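Local coordinates for protein flap endonuclease 1 (Methanocaldococcus jannaschii, PDB 1A76) that cuts 5'-flap DNA structures as a magnesium-dependent, structure-specific endonuclease and 5'-3' exonuclease in DNA replication and repair, at residues L68-I73 with V305-N310; G52-A57 with P129-N134; N201-D206 with D212-I217; D224-G229 with D259-I264; F289-N294 with D299-H304. All blocks are in the same frame, centred on the assembly; numbering follows the deposited sequence.

Contact 1: residues L68-I73 with V305-N310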
# COMPACT_ATOMS: atom_id res chain seq x y z
N LEU A 68 -15.56 4.75 5.27
CA LEU A 68 -14.90 5.97 4.82
C LEU A 68 -15.89 6.91 4.11
O LEU A 68 -15.93 8.11 4.39
CB LEU A 68 -13.75 5.61 3.86
CG LEU A 68 -12.29 5.75 4.29
CD1 LEU A 68 -12.11 5.46 5.76
CD2 LEU A 68 -11.43 4.82 3.44
N LEU A 69 -16.69 6.35 3.21
CA LEU A 69 -17.66 7.15 2.46
C LEU A 69 -18.78 7.73 3.32
O LEU A 69 -19.35 8.78 2.99
CB LEU A 69 -18.27 6.31 1.34
CG LEU A 69 -17.40 6.10 0.10
CD1 LEU A 69 -18.05 5.06 -0.80
CD2 LEU A 69 -17.19 7.43 -0.63
N GLU A 70 -19.09 7.06 4.42
CA GLU A 70 -20.13 7.54 5.32
C GLU A 70 -19.64 8.83 5.99
O GLU A 70 -20.43 9.63 6.48
CB GLU A 70 -20.43 6.50 6.39
CG GLU A 70 -21.49 5.48 6.00
CD GLU A 70 -21.66 4.37 7.02
OE1 GLU A 70 -20.63 3.89 7.55
OE2 GLU A 70 -22.81 3.98 7.30
N ASN A 71 -18.32 9.01 6.00
CA ASN A 71 -17.70 10.19 6.60
C ASN A 71 -17.19 11.15 5.53
O ASN A 71 -16.25 11.90 5.77
CB ASN A 71 -16.55 9.80 7.51
CG ASN A 71 -16.56 10.57 8.81
OD1 ASN A 71 -16.74 10.00 9.89
ND2 ASN A 71 -16.37 11.89 8.72
N ASP A 72 -17.81 11.11 4.36
CA ASP A 72 -17.43 11.96 3.25
C ASP A 72 -15.95 11.87 2.84
O ASP A 72 -15.37 12.84 2.34
CB ASP A 72 -17.81 13.42 3.53
CG ASP A 72 -17.85 14.26 2.27
OD1 ASP A 72 -17.85 13.67 1.17
OD2 ASP A 72 -17.88 15.50 2.36
N ILE A 73 -15.34 10.71 3.06
CA ILE A 73 -13.95 10.51 2.64
C ILE A 73 -14.07 9.71 1.36
O ILE A 73 -14.52 8.56 1.38
CB ILE A 73 -13.13 9.69 3.64
CG1 ILE A 73 -12.80 10.55 4.86
CG2 ILE A 73 -11.83 9.22 2.97
CD1 ILE A 73 -12.59 9.75 6.13
N VAL A 305 -25.11 -2.35 1.16
CA VAL A 305 -25.13 -2.01 -0.27
C VAL A 305 -26.20 -0.94 -0.50
O VAL A 305 -26.08 -0.12 -1.40
CB VAL A 305 -25.42 -3.26 -1.18
CG1 VAL A 305 -24.35 -4.33 -0.94
CG2 VAL A 305 -26.81 -3.83 -0.90
N ASP A 306 -27.24 -0.95 0.33
CA ASP A 306 -28.31 0.05 0.22
C ASP A 306 -27.74 1.40 0.68
O ASP A 306 -28.01 2.44 0.09
CB ASP A 306 -29.51 -0.35 1.08
CG ASP A 306 -30.36 -1.44 0.42
OD1 ASP A 306 -30.19 -1.68 -0.79
OD2 ASP A 306 -31.19 -2.06 1.12
N LYS A 307 -26.94 1.37 1.73
CA LYS A 307 -26.33 2.59 2.24
C LYS A 307 -25.27 3.08 1.25
O LYS A 307 -25.14 4.29 1.02
CB LYS A 307 -25.67 2.34 3.60
CG LYS A 307 -26.59 1.72 4.64
CD LYS A 307 -26.21 2.16 6.05
CE LYS A 307 -26.01 0.96 6.96
NZ LYS A 307 -25.14 -0.05 6.29
N LEU A 308 -24.51 2.16 0.66
CA LEU A 308 -23.47 2.54 -0.30
C LEU A 308 -24.10 3.22 -1.51
O LEU A 308 -23.62 4.24 -1.98
CB LEU A 308 -22.65 1.33 -0.77
CG LEU A 308 -21.72 1.59 -1.98
CD1 LEU A 308 -20.65 2.63 -1.64
CD2 LEU A 308 -21.07 0.28 -2.42
N TYR A 309 -25.19 2.65 -2.00
CA TYR A 309 -25.90 3.21 -3.15
C TYR A 309 -26.33 4.66 -2.89
O TYR A 309 -26.11 5.55 -3.71
CB TYR A 309 -27.13 2.35 -3.45
CG TYR A 309 -27.85 2.70 -4.73
CD1 TYR A 309 -28.86 3.68 -4.74
CD2 TYR A 309 -27.54 2.06 -5.93
CE1 TYR A 309 -29.53 4.01 -5.91
CE2 TYR A 309 -28.21 2.38 -7.13
CZ TYR A 309 -29.21 3.36 -7.10
OH TYR A 309 -29.87 3.67 -8.26
N ASN A 310 -26.96 4.89 -1.75
CA ASN A 310 -27.44 6.22 -1.40
C ASN A 310 -26.32 7.22 -1.20
O ASN A 310 -26.46 8.39 -1.54
CB ASN A 310 -28.34 6.14 -0.16
CG ASN A 310 -29.70 5.53 -0.47
OD1 ASN A 310 -30.18 5.60 -1.61
ND2 ASN A 310 -30.33 4.93 0.54
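The C-terminal turn of helix 56-70 in the N-domain, where a Schellman motif ends the helix, rests on helix 298-315 through L69 and L308. The two leucines meet at one methyl each, L69 CD1 lying 3.7 Å from L308 CD1. L308 reaches across because its CG stands anti to the backbone N (chi1 168°), which swings the branched end over to helix 56-70. Leucine suits both places, since two long side chains with branched tips can span the 7.9 Å between the CA atoms of L69 and L308. Beyond this seam the helix stops: I73 N bonds L68 O at 3.0 Å and D72 N bonds L69 O at 3.1 Å, with D72 taking the positive phi (54°) of the C' position, before the chain enters strand 74-79 of the central sheet. L69 O also accepts a hydrogen bond from K315 of the opposing helix, a second tie there. Toward the surface the contact becomes polar. E70 OE2 comes within 4.1 Å of K307 CD, while K307 NZ, folded back by its bent chain toward a weak bond with K303 O, stays 4.8 Å from E70 OE2, so any attraction between their opposite charges is probably weak.

Contact 2: residues G52-A57 with P129-N134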
# COMPACT_ATOMS: atom_id res chain seq x y z
N GLY A 52 -13.68 -22.80 2.72
CA GLY A 52 -12.37 -22.66 3.33
C GLY A 52 -11.48 -21.61 2.71
O GLY A 52 -10.30 -21.55 3.06
N GLU A 53 -12.02 -20.79 1.81
CA GLU A 53 -11.24 -19.73 1.16
C GLU A 53 -11.23 -18.49 2.04
O GLU A 53 -12.25 -18.14 2.64
CB GLU A 53 -11.82 -19.37 -0.21
CG GLU A 53 -11.64 -20.45 -1.27
CD GLU A 53 -12.47 -20.18 -2.52
OE1 GLU A 53 -13.65 -19.80 -2.39
OE2 GLU A 53 -11.92 -20.34 -3.63
N ILE A 54 -10.09 -17.82 2.11
CA ILE A 54 -9.96 -16.63 2.94
C ILE A 54 -10.70 -15.41 2.39
O ILE A 54 -10.46 -14.98 1.25
CB ILE A 54 -8.48 -16.27 3.15
CG1 ILE A 54 -7.81 -17.36 4.01
CG2 ILE A 54 -8.36 -14.92 3.84
CD1 ILE A 54 -6.30 -17.26 4.03
N THR A 55 -11.58 -14.86 3.22
CA THR A 55 -12.41 -13.71 2.84
C THR A 55 -12.06 -12.43 3.60
O THR A 55 -12.70 -11.39 3.43
CB THR A 55 -13.90 -14.02 3.07
OG1 THR A 55 -14.12 -14.35 4.44
CG2 THR A 55 -14.33 -15.21 2.22
N SER A 56 -11.04 -12.52 4.43
CA SER A 56 -10.56 -11.39 5.22
C SER A 56 -10.43 -10.08 4.42
O SER A 56 -10.89 -9.02 4.87
CB SER A 56 -9.19 -11.76 5.83
OG SER A 56 -9.35 -12.27 7.13
N ALA A 57 -9.81 -10.16 3.24
CA ALA A 57 -9.60 -8.98 2.39
C ALA A 57 -10.90 -8.39 1.82
O ALA A 57 -11.06 -7.17 1.77
CB ALA A 57 -8.67 -9.32 1.26
N PRO A 129 -2.56 -13.48 -6.15
CA PRO A 129 -2.98 -12.64 -7.29
C PRO A 129 -4.48 -12.76 -7.55
O PRO A 129 -5.14 -11.77 -7.86
CB PRO A 129 -2.15 -13.20 -8.45
CG PRO A 129 -0.92 -13.75 -7.78
CD PRO A 129 -1.45 -14.37 -6.51
N LYS A 130 -5.02 -13.97 -7.40
CA LYS A 130 -6.45 -14.20 -7.60
C LYS A 130 -7.28 -13.43 -6.57
O LYS A 130 -8.34 -12.89 -6.90
CB LYS A 130 -6.77 -15.69 -7.49
CG LYS A 130 -8.26 -15.99 -7.32
CD LYS A 130 -9.07 -15.43 -8.50
CE LYS A 130 -10.52 -15.89 -8.48
NZ LYS A 130 -11.10 -15.95 -9.85
N MET A 131 -6.82 -13.42 -5.33
CA MET A 131 -7.52 -12.71 -4.26
C MET A 131 -7.47 -11.21 -4.53
O MET A 131 -8.45 -10.50 -4.31
CB MET A 131 -6.88 -13.00 -2.91
CG MET A 131 -7.64 -12.39 -1.75
SD MET A 131 -6.86 -12.62 -0.15
CE MET A 131 -7.04 -14.40 0.10
N VAL A 132 -6.32 -10.76 -5.02
CA VAL A 132 -6.12 -9.35 -5.37
C VAL A 132 -7.05 -9.00 -6.53
O VAL A 132 -7.66 -7.94 -6.56
CB VAL A 132 -4.66 -9.08 -5.81
CG1 VAL A 132 -4.52 -7.64 -6.29
CG2 VAL A 132 -3.69 -9.36 -4.66
N GLU A 133 -7.15 -9.90 -7.50
CA GLU A 133 -8.02 -9.65 -8.65
C GLU A 133 -9.49 -9.60 -8.18
O GLU A 133 -10.26 -8.78 -8.66
CB GLU A 133 -7.82 -10.74 -9.71
CG GLU A 133 -6.59 -10.55 -10.65
CD GLU A 133 -5.50 -9.61 -10.12
OE1 GLU A 133 -5.61 -8.38 -10.32
OE2 GLU A 133 -4.52 -10.10 -9.52
N ASN A 134 -9.84 -10.46 -7.23
CA ASN A 134 -11.20 -10.53 -6.66
C ASN A 134 -11.55 -9.23 -5.92
O ASN A 134 -12.70 -8.79 -5.91
CB ASN A 134 -11.30 -11.71 -5.69
CG ASN A 134 -11.61 -13.03 -6.39
OD1 ASN A 134 -11.55 -14.10 -5.77
ND2 ASN A 134 -11.93 -12.96 -7.67
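Where the loop leading into helix 56-70 passes the first turn of helix 129-142, M131 reaches across to I54 and A57. Its chain leaves the helix extended, CG anti to the backbone N (chi1 -175°), and then turns at the sulfur (chi3 -69°), which lays the terminal methyl against I54. That methyl, M131 CE, lies 3.9 Å from I54 CB, 4.0 Å from I54 CG2 and 3.7 Å from the backbone oxygen I54 O. The sulfur meets the other partner, M131 SD standing 4.0 Å from A57 CB. All three residues are buried, and the contact joins the N-domain to the I-domain through apolar side chains. Alanine suits position 57, because a single methyl lets the sulfur come close to the first turn of helix 56-70, while an unbranched methionine can bend to fit between loop and helix. S56 fastens the start of helix 56-70, its OG being hydrogen-bonded to L47 N and I39 O. M131 N bonds T128 OG1, and Y58 of helix 56-70 also touches M131.

Contact 3: residues N201-D206 with D212-I217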
# COMPACT_ATOMS: atom_id res chain seq x y z
N ASN A 201 6.09 18.32 4.71
CA ASN A 201 6.66 19.64 4.93
C ASN A 201 7.01 19.82 6.40
O ASN A 201 8.06 20.37 6.72
CB ASN A 201 5.68 20.74 4.51
CG ASN A 201 6.37 22.09 4.37
OD1 ASN A 201 7.28 22.25 3.57
ND2 ASN A 201 5.94 23.06 5.17
N GLU A 202 6.14 19.36 7.29
CA GLU A 202 6.40 19.48 8.71
C GLU A 202 7.61 18.65 9.13
O GLU A 202 8.44 19.11 9.92
CB GLU A 202 5.18 19.06 9.52
CG GLU A 202 5.52 18.50 10.90
CD GLU A 202 4.31 18.47 11.82
OE1 GLU A 202 3.35 17.75 11.51
OE2 GLU A 202 4.34 19.18 12.85
N VAL A 203 7.70 17.42 8.62
CA VAL A 203 8.81 16.53 8.93
C VAL A 203 10.13 17.21 8.56
O VAL A 203 11.05 17.31 9.37
CB VAL A 203 8.72 15.18 8.14
CG1 VAL A 203 9.97 14.34 8.41
CG2 VAL A 203 7.49 14.40 8.55
N LEU A 204 10.22 17.68 7.32
CA LEU A 204 11.44 18.33 6.83
C LEU A 204 11.84 19.61 7.58
O LEU A 204 13.01 19.79 7.90
CB LEU A 204 11.29 18.62 5.33
CG LEU A 204 10.80 17.42 4.51
CD1 LEU A 204 10.89 17.72 3.02
CD2 LEU A 204 11.65 16.20 4.87
N GLU A 205 10.87 20.48 7.86
CA GLU A 205 11.14 21.73 8.57
C GLU A 205 11.57 21.47 10.02
O GLU A 205 12.53 22.08 10.51
CB GLU A 205 9.91 22.65 8.55
CG GLU A 205 9.51 23.15 7.14
CD GLU A 205 10.40 24.27 6.61
OE1 GLU A 205 11.46 24.56 7.20
OE2 GLU A 205 10.02 24.86 5.57
N ASP A 206 10.86 20.57 10.69
CA ASP A 206 11.17 20.23 12.08
C ASP A 206 12.54 19.57 12.25
O ASP A 206 13.25 19.89 13.19
CB ASP A 206 10.09 19.32 12.66
CG ASP A 206 8.84 20.08 13.01
OD1 ASP A 206 8.72 21.25 12.56
OD2 ASP A 206 7.97 19.52 13.72
N ASP A 212 15.56 14.63 -0.09
CA ASP A 212 16.73 13.83 -0.49
C ASP A 212 17.46 13.30 0.76
O ASP A 212 17.89 12.15 0.78
CB ASP A 212 17.68 14.65 -1.37
CG ASP A 212 17.21 14.75 -2.83
OD1 ASP A 212 16.50 13.85 -3.33
OD2 ASP A 212 17.57 15.75 -3.48
N ASP A 213 17.57 14.14 1.80
CA ASP A 213 18.21 13.76 3.08
C ASP A 213 17.40 12.64 3.78
O ASP A 213 17.97 11.70 4.34
CB ASP A 213 18.25 14.95 4.05
CG ASP A 213 19.28 16.00 3.68
OD1 ASP A 213 20.25 15.71 2.95
OD2 ASP A 213 19.11 17.13 4.16
N LEU A 214 16.08 12.79 3.78
CA LEU A 214 15.19 11.79 4.40
C LEU A 214 15.36 10.43 3.73
O LEU A 214 15.40 9.38 4.40
CB LEU A 214 13.72 12.25 4.30
CG LEU A 214 12.65 11.41 5.02
CD1 LEU A 214 12.99 11.31 6.51
CD2 LEU A 214 11.27 12.04 4.83
N ILE A 215 15.49 10.44 2.41
CA ILE A 215 15.69 9.23 1.62
C ILE A 215 17.03 8.58 2.02
O ILE A 215 17.15 7.36 2.10
CB ILE A 215 15.69 9.57 0.10
CG1 ILE A 215 14.27 9.92 -0.36
CG2 ILE A 215 16.19 8.39 -0.74
CD1 ILE A 215 14.20 10.62 -1.71
N ASP A 216 18.04 9.40 2.29
CA ASP A 216 19.34 8.88 2.69
C ASP A 216 19.19 8.17 4.04
O ASP A 216 19.68 7.06 4.22
CB ASP A 216 20.36 10.02 2.78
CG ASP A 216 20.93 10.41 1.41
OD1 ASP A 216 20.65 9.72 0.41
OD2 ASP A 216 21.67 11.42 1.34
N ILE A 217 18.49 8.81 4.99
CA ILE A 217 18.25 8.23 6.31
C ILE A 217 17.56 6.88 6.09
O ILE A 217 17.94 5.88 6.69
CB ILE A 217 17.34 9.13 7.18
CG1 ILE A 217 18.09 10.40 7.59
CG2 ILE A 217 16.89 8.38 8.43
CD1 ILE A 217 17.18 11.52 8.07
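L214 of helix 211-221 points its side chain at helix 200-207 and there meets V203 and L204 in a small apolar contact. One methyl does the work: L214 CD2 lies 4.2 Å from L204 CD2 and 4.4 Å from V203 CG1, so it settles between two neighbouring residues of the other helix. The L204 and L214 side chains run at about a right angle to each other. L214 gets there with CG anti to its own amide nitrogen (chi1 -174°), whereas L204 carries CG beside its nitrogen (chi1 -49°), which brings its tip over toward L214. V203 and L214 are buried, and F5 touches L214 as well; a short valine fits here, adding one methyl beside that of L204. L204, by contrast, is partly exposed, and E205 and D206 on the same helix look to solvent. On helix 211-221 the partly exposed D212 forms a salt bridge to K266, while the buried D216 is satisfied by K248 and the hydroxyl of Y258. This two-helix unit of the I-domain therefore divides its labour: methyl groups at modest distance associate by exclusion of water, without directional bonds, and the carboxylates of D212 and D216 tie helix 211-221 to helices 258-266 and 247-254.

Contact 4: residues D224-G229 with D259-I264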
# COMPACT_ATOMS: atom_id res chain seq x y z
N ASP A 224 13.17 -1.39 1.01
CA ASP A 224 12.80 -2.67 0.42
C ASP A 224 13.87 -3.00 -0.62
O ASP A 224 14.04 -4.15 -1.01
CB ASP A 224 11.43 -2.57 -0.29
CG ASP A 224 10.28 -2.37 0.68
OD1 ASP A 224 10.30 -2.95 1.79
OD2 ASP A 224 9.33 -1.64 0.33
N TYR A 225 14.59 -1.97 -1.05
CA TYR A 225 15.63 -2.11 -2.06
C TYR A 225 17.02 -2.43 -1.52
O TYR A 225 17.92 -2.76 -2.29
CB TYR A 225 15.67 -0.84 -2.90
CG TYR A 225 14.33 -0.54 -3.51
CD1 TYR A 225 13.82 -1.36 -4.53
CD2 TYR A 225 13.54 0.51 -3.06
CE1 TYR A 225 12.56 -1.14 -5.07
CE2 TYR A 225 12.27 0.75 -3.59
CZ TYR A 225 11.79 -0.08 -4.60
OH TYR A 225 10.54 0.14 -5.15
N ASN A 226 17.20 -2.32 -0.21
CA ASN A 226 18.48 -2.66 0.40
C ASN A 226 18.21 -3.11 1.83
O ASN A 226 18.54 -2.44 2.80
CB ASN A 226 19.46 -1.46 0.34
CG ASN A 226 19.13 -0.36 1.35
OD1 ASN A 226 19.84 -0.20 2.35
ND2 ASN A 226 18.07 0.39 1.09
N PRO A 227 17.56 -4.29 1.97
CA PRO A 227 17.21 -4.85 3.28
C PRO A 227 18.42 -4.92 4.22
O PRO A 227 19.51 -5.29 3.81
CB PRO A 227 16.67 -6.24 2.95
CG PRO A 227 16.22 -6.15 1.55
CD PRO A 227 17.12 -5.16 0.87
N GLY A 228 18.21 -4.55 5.48
CA GLY A 228 19.31 -4.59 6.41
C GLY A 228 20.07 -3.28 6.46
O GLY A 228 20.91 -3.07 7.33
N GLY A 229 19.78 -2.40 5.51
CA GLY A 229 20.44 -1.10 5.49
C GLY A 229 21.96 -1.09 5.57
O GLY A 229 22.64 -1.93 4.97
N ASP A 259 22.67 5.03 -6.23
CA ASP A 259 22.08 5.97 -7.19
C ASP A 259 20.81 5.41 -7.81
O ASP A 259 19.88 6.15 -8.13
CB ASP A 259 23.06 6.29 -8.31
CG ASP A 259 24.19 7.19 -7.86
OD1 ASP A 259 23.99 7.97 -6.91
OD2 ASP A 259 25.28 7.12 -8.48
N GLU A 260 20.78 4.10 -7.99
CA GLU A 260 19.64 3.43 -8.57
C GLU A 260 18.45 3.47 -7.60
O GLU A 260 17.32 3.72 -8.00
CB GLU A 260 20.00 1.98 -8.90
CG GLU A 260 20.89 1.80 -10.14
CD GLU A 260 22.27 2.44 -10.01
OE1 GLU A 260 22.89 2.40 -8.92
OE2 GLU A 260 22.76 2.97 -11.03
N ILE A 261 18.73 3.23 -6.32
CA ILE A 261 17.69 3.23 -5.29
C ILE A 261 17.06 4.62 -5.21
O ILE A 261 15.84 4.76 -5.14
CB ILE A 261 18.27 2.83 -3.91
CG1 ILE A 261 18.79 1.39 -3.95
CG2 ILE A 261 17.20 2.96 -2.82
CD1 ILE A 261 19.77 1.08 -2.84
N LYS A 262 17.92 5.64 -5.21
CA LYS A 262 17.47 7.03 -5.16
C LYS A 262 16.52 7.32 -6.31
O LYS A 262 15.47 7.93 -6.13
CB LYS A 262 18.68 7.98 -5.25
CG LYS A 262 19.48 8.09 -3.96
CD LYS A 262 20.47 9.25 -4.01
CE LYS A 262 21.53 9.03 -5.10
NZ LYS A 262 22.73 9.92 -4.96
N ARG A 263 16.89 6.88 -7.51
CA ARG A 263 16.07 7.10 -8.69
C ARG A 263 14.70 6.44 -8.58
O ARG A 263 13.74 6.92 -9.16
CB ARG A 263 16.80 6.61 -9.94
CG ARG A 263 17.33 7.76 -10.80
CD ARG A 263 18.19 7.26 -11.97
NE ARG A 263 19.54 6.87 -11.56
CZ ARG A 263 20.56 7.71 -11.42
NH1 ARG A 263 20.40 9.00 -11.66
NH2 ARG A 263 21.75 7.25 -11.06
N ILE A 264 14.62 5.34 -7.83
CA ILE A 264 13.35 4.64 -7.63
C ILE A 264 12.37 5.57 -6.90
O ILE A 264 11.19 5.62 -7.24
CB ILE A 264 13.52 3.35 -6.78
CG1 ILE A 264 13.68 2.13 -7.70
CG2 ILE A 264 12.29 3.14 -5.87
CD1 ILE A 264 14.74 1.15 -7.26
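Y225 lays its ring against helix 258-266, with I264 as its main partner. I264 CD1 stands over one ring face in a CH-pi contact, 3.9 Å from the centroid of the Y225 ring and 15° off its normal. A second methyl of the same residue, I264 CG2, presses close at 3.3 Å from Y225 CE2, a tight approach that goes with an I264 side chain twisted off a staggered setting (chi1 -95°). Nearer the tyrosine backbone, Y225 CB meets I261 CG1 at 4.0 Å, and I261 CD1 reaches N226 CB at 4.1 Å; branched isoleucines offer the several methyls that a broad ring needs. The loop lies between helices 211-221 and 235-244, consistent with the helix-three-turn-helix region of the FEN1 family. Here a type II turn from N226 to G229 closes with G229 N bonded to N226 O at 3.0 Å, and the positive phi of G228 suits glycine. Just before the tyrosine, D224 binds a manganese ion through OD2, and Y225 OH makes a weak hydrogen bond to E152, a ligand of the first metal site. A leucine in the tyrosine's place would probably leave I264 without its aromatic face and E152 without this hydroxyl. R91 touches both Y225 and I264.

Contact 5: residues F289-N294 with D299-H304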
# COMPACT_ATOMS: atom_id res chain seq x y z
N PHE A 289 -21.60 -12.11 -4.98
CA PHE A 289 -20.18 -12.32 -4.70
C PHE A 289 -19.93 -12.51 -3.21
O PHE A 289 -19.33 -13.52 -2.79
CB PHE A 289 -19.36 -11.13 -5.23
CG PHE A 289 -17.89 -11.27 -4.97
CD1 PHE A 289 -17.13 -12.19 -5.68
CD2 PHE A 289 -17.27 -10.51 -3.98
CE1 PHE A 289 -15.77 -12.37 -5.41
CE2 PHE A 289 -15.91 -10.67 -3.69
CZ PHE A 289 -15.16 -11.61 -4.42
N LEU A 290 -20.41 -11.56 -2.41
CA LEU A 290 -20.22 -11.59 -0.96
C LEU A 290 -21.04 -12.63 -0.18
O LEU A 290 -20.48 -13.44 0.57
CB LEU A 290 -20.50 -10.18 -0.39
CG LEU A 290 -19.32 -9.36 0.16
CD1 LEU A 290 -18.05 -9.57 -0.67
CD2 LEU A 290 -19.73 -7.88 0.20
N VAL A 291 -22.35 -12.60 -0.36
CA VAL A 291 -23.23 -13.53 0.35
C VAL A 291 -23.28 -14.93 -0.25
O VAL A 291 -22.95 -15.92 0.40
CB VAL A 291 -24.69 -12.98 0.43
CG1 VAL A 291 -25.59 -13.94 1.21
CG2 VAL A 291 -24.69 -11.61 1.07
N ASP A 292 -23.71 -15.01 -1.51
CA ASP A 292 -23.83 -16.29 -2.19
C ASP A 292 -22.51 -17.05 -2.28
O ASP A 292 -22.41 -18.20 -1.84
CB ASP A 292 -24.37 -16.09 -3.61
CG ASP A 292 -25.82 -15.62 -3.63
OD1 ASP A 292 -26.44 -15.55 -2.55
OD2 ASP A 292 -26.33 -15.32 -4.73
N GLU A 293 -21.51 -16.41 -2.86
CA GLU A 293 -20.23 -17.04 -3.06
C GLU A 293 -19.24 -16.97 -1.90
O GLU A 293 -18.34 -17.82 -1.80
CB GLU A 293 -19.59 -16.47 -4.31
CG GLU A 293 -20.48 -16.57 -5.51
CD GLU A 293 -19.92 -15.81 -6.68
OE1 GLU A 293 -18.92 -15.09 -6.50
OE2 GLU A 293 -20.47 -15.95 -7.79
N ASN A 294 -19.38 -15.98 -1.03
CA ASN A 294 -18.41 -15.89 0.06
C ASN A 294 -18.96 -15.89 1.47
O ASN A 294 -18.29 -15.48 2.42
CB ASN A 294 -17.50 -14.70 -0.21
CG ASN A 294 -16.44 -15.04 -1.25
OD1 ASN A 294 -15.48 -15.75 -0.95
ND2 ASN A 294 -16.63 -14.57 -2.47
N ASP A 299 -28.23 -10.09 5.63
CA ASP A 299 -28.79 -8.89 6.24
C ASP A 299 -27.79 -7.73 6.26
O ASP A 299 -28.09 -6.63 5.80
CB ASP A 299 -29.26 -9.19 7.67
CG ASP A 299 -30.61 -9.89 7.72
OD1 ASP A 299 -31.26 -10.05 6.67
OD2 ASP A 299 -31.03 -10.29 8.84
N ARG A 300 -26.60 -7.99 6.81
CA ARG A 300 -25.57 -6.97 6.90
C ARG A 300 -25.17 -6.44 5.54
O ARG A 300 -25.05 -5.24 5.35
CB ARG A 300 -24.33 -7.52 7.62
CG ARG A 300 -23.34 -6.45 8.04
CD ARG A 300 -22.19 -7.05 8.83
NE ARG A 300 -22.53 -7.27 10.23
CZ ARG A 300 -22.77 -8.46 10.77
NH1 ARG A 300 -22.71 -9.56 10.02
NH2 ARG A 300 -23.08 -8.57 12.05
N VAL A 301 -24.95 -7.34 4.59
CA VAL A 301 -24.56 -6.89 3.26
C VAL A 301 -25.69 -6.07 2.62
O VAL A 301 -25.44 -4.97 2.11
CB VAL A 301 -24.17 -8.10 2.35
CG1 VAL A 301 -23.73 -7.59 0.96
CG2 VAL A 301 -23.01 -8.88 3.01
N LYS A 302 -26.92 -6.57 2.68
CA LYS A 302 -28.05 -5.86 2.10
C LYS A 302 -28.11 -4.43 2.63
O LYS A 302 -28.19 -3.46 1.88
CB LYS A 302 -29.36 -6.58 2.43
CG LYS A 302 -30.62 -5.83 2.00
CD LYS A 302 -30.69 -5.73 0.49
CE LYS A 302 -31.86 -4.86 0.01
NZ LYS A 302 -31.50 -4.11 -1.24
N LYS A 303 -28.04 -4.30 3.95
CA LYS A 303 -28.10 -3.01 4.59
C LYS A 303 -26.98 -2.09 4.10
O LYS A 303 -27.19 -0.90 3.86
CB LYS A 303 -28.00 -3.17 6.11
CG LYS A 303 -28.14 -1.88 6.88
CD LYS A 303 -27.82 -2.10 8.35
CE LYS A 303 -28.98 -1.67 9.22
NZ LYS A 303 -29.24 -0.21 9.07
N HIS A 304 -25.79 -2.64 3.95
CA HIS A 304 -24.67 -1.83 3.51
C HIS A 304 -24.67 -1.45 2.04
O HIS A 304 -24.28 -0.33 1.71
CB HIS A 304 -23.36 -2.49 3.90
CG HIS A 304 -23.08 -2.39 5.37
ND1 HIS A 304 -22.35 -1.35 5.91
CD2 HIS A 304 -23.49 -3.15 6.40
CE1 HIS A 304 -22.33 -1.48 7.23
NE2 HIS A 304 -23.01 -2.57 7.55
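From its CB outward, V301 meets helix 283-292 with every atom of its side chain. V301 CB itself lies 3.8 Å from V291 CG2. Of its two branches, V301 CG2 comes nearest, 3.7 Å from the same V291 CG2, while V301 CG1 is divided between L290 CD2 and V291 CG2, at 4.1 Å from each. CG1 stands anti to the amide nitrogen of V301 (chi1 -179°), a setting that turns it toward the leucine and sets CG2 against the valine. The V291 and V301 side chains lie alongside each other, pointing opposite ways. Short beta-branched side chains suit this seam, for they let the backbones approach to 7.4 Å between the CA atoms of V291 and V301. Together the segments form an antiparallel helical hairpin, its two helices joined by a short loop from which F296 packs on both L290 and V301. The first helix has a wider pi-type turn at 289-292, and N294 folds back on it: its ND2 donates to F289 O at 2.9 Å with an N-H...O angle of 157°, arriving from above the carbonyl plane. The same ND2 also lies over one face of the F289 ring, toward its rim. Outside the hairpin, helix 56-70 covers the pair, F62 touching L290 and Y63 touching V301, and Y58 meets the F289 ring edge-to-face.

From the N terminus, 52-57 opens contact 2 and 68-73 opens contact 1, at the two ends of helix 56-70. Contact 2 closes at 129-134, after contact 1 has opened and long before it closes at 305-310, so these two cross. Contacts 3, 4 and 5 follow in series, all nested inside the long loop of contact 1. Contacts 3 and 4 gather the I-domain helices and the metal-site loop with helix 258-266, on the opposite side of the chain's centre from contacts 2 and 5. Contact 5 shares helix 298-315 with contact 1 and touches contact 2, T55 CG2 lying 3.4 Å from N294 OD1, where the C-terminal hairpin packs against the N-domain.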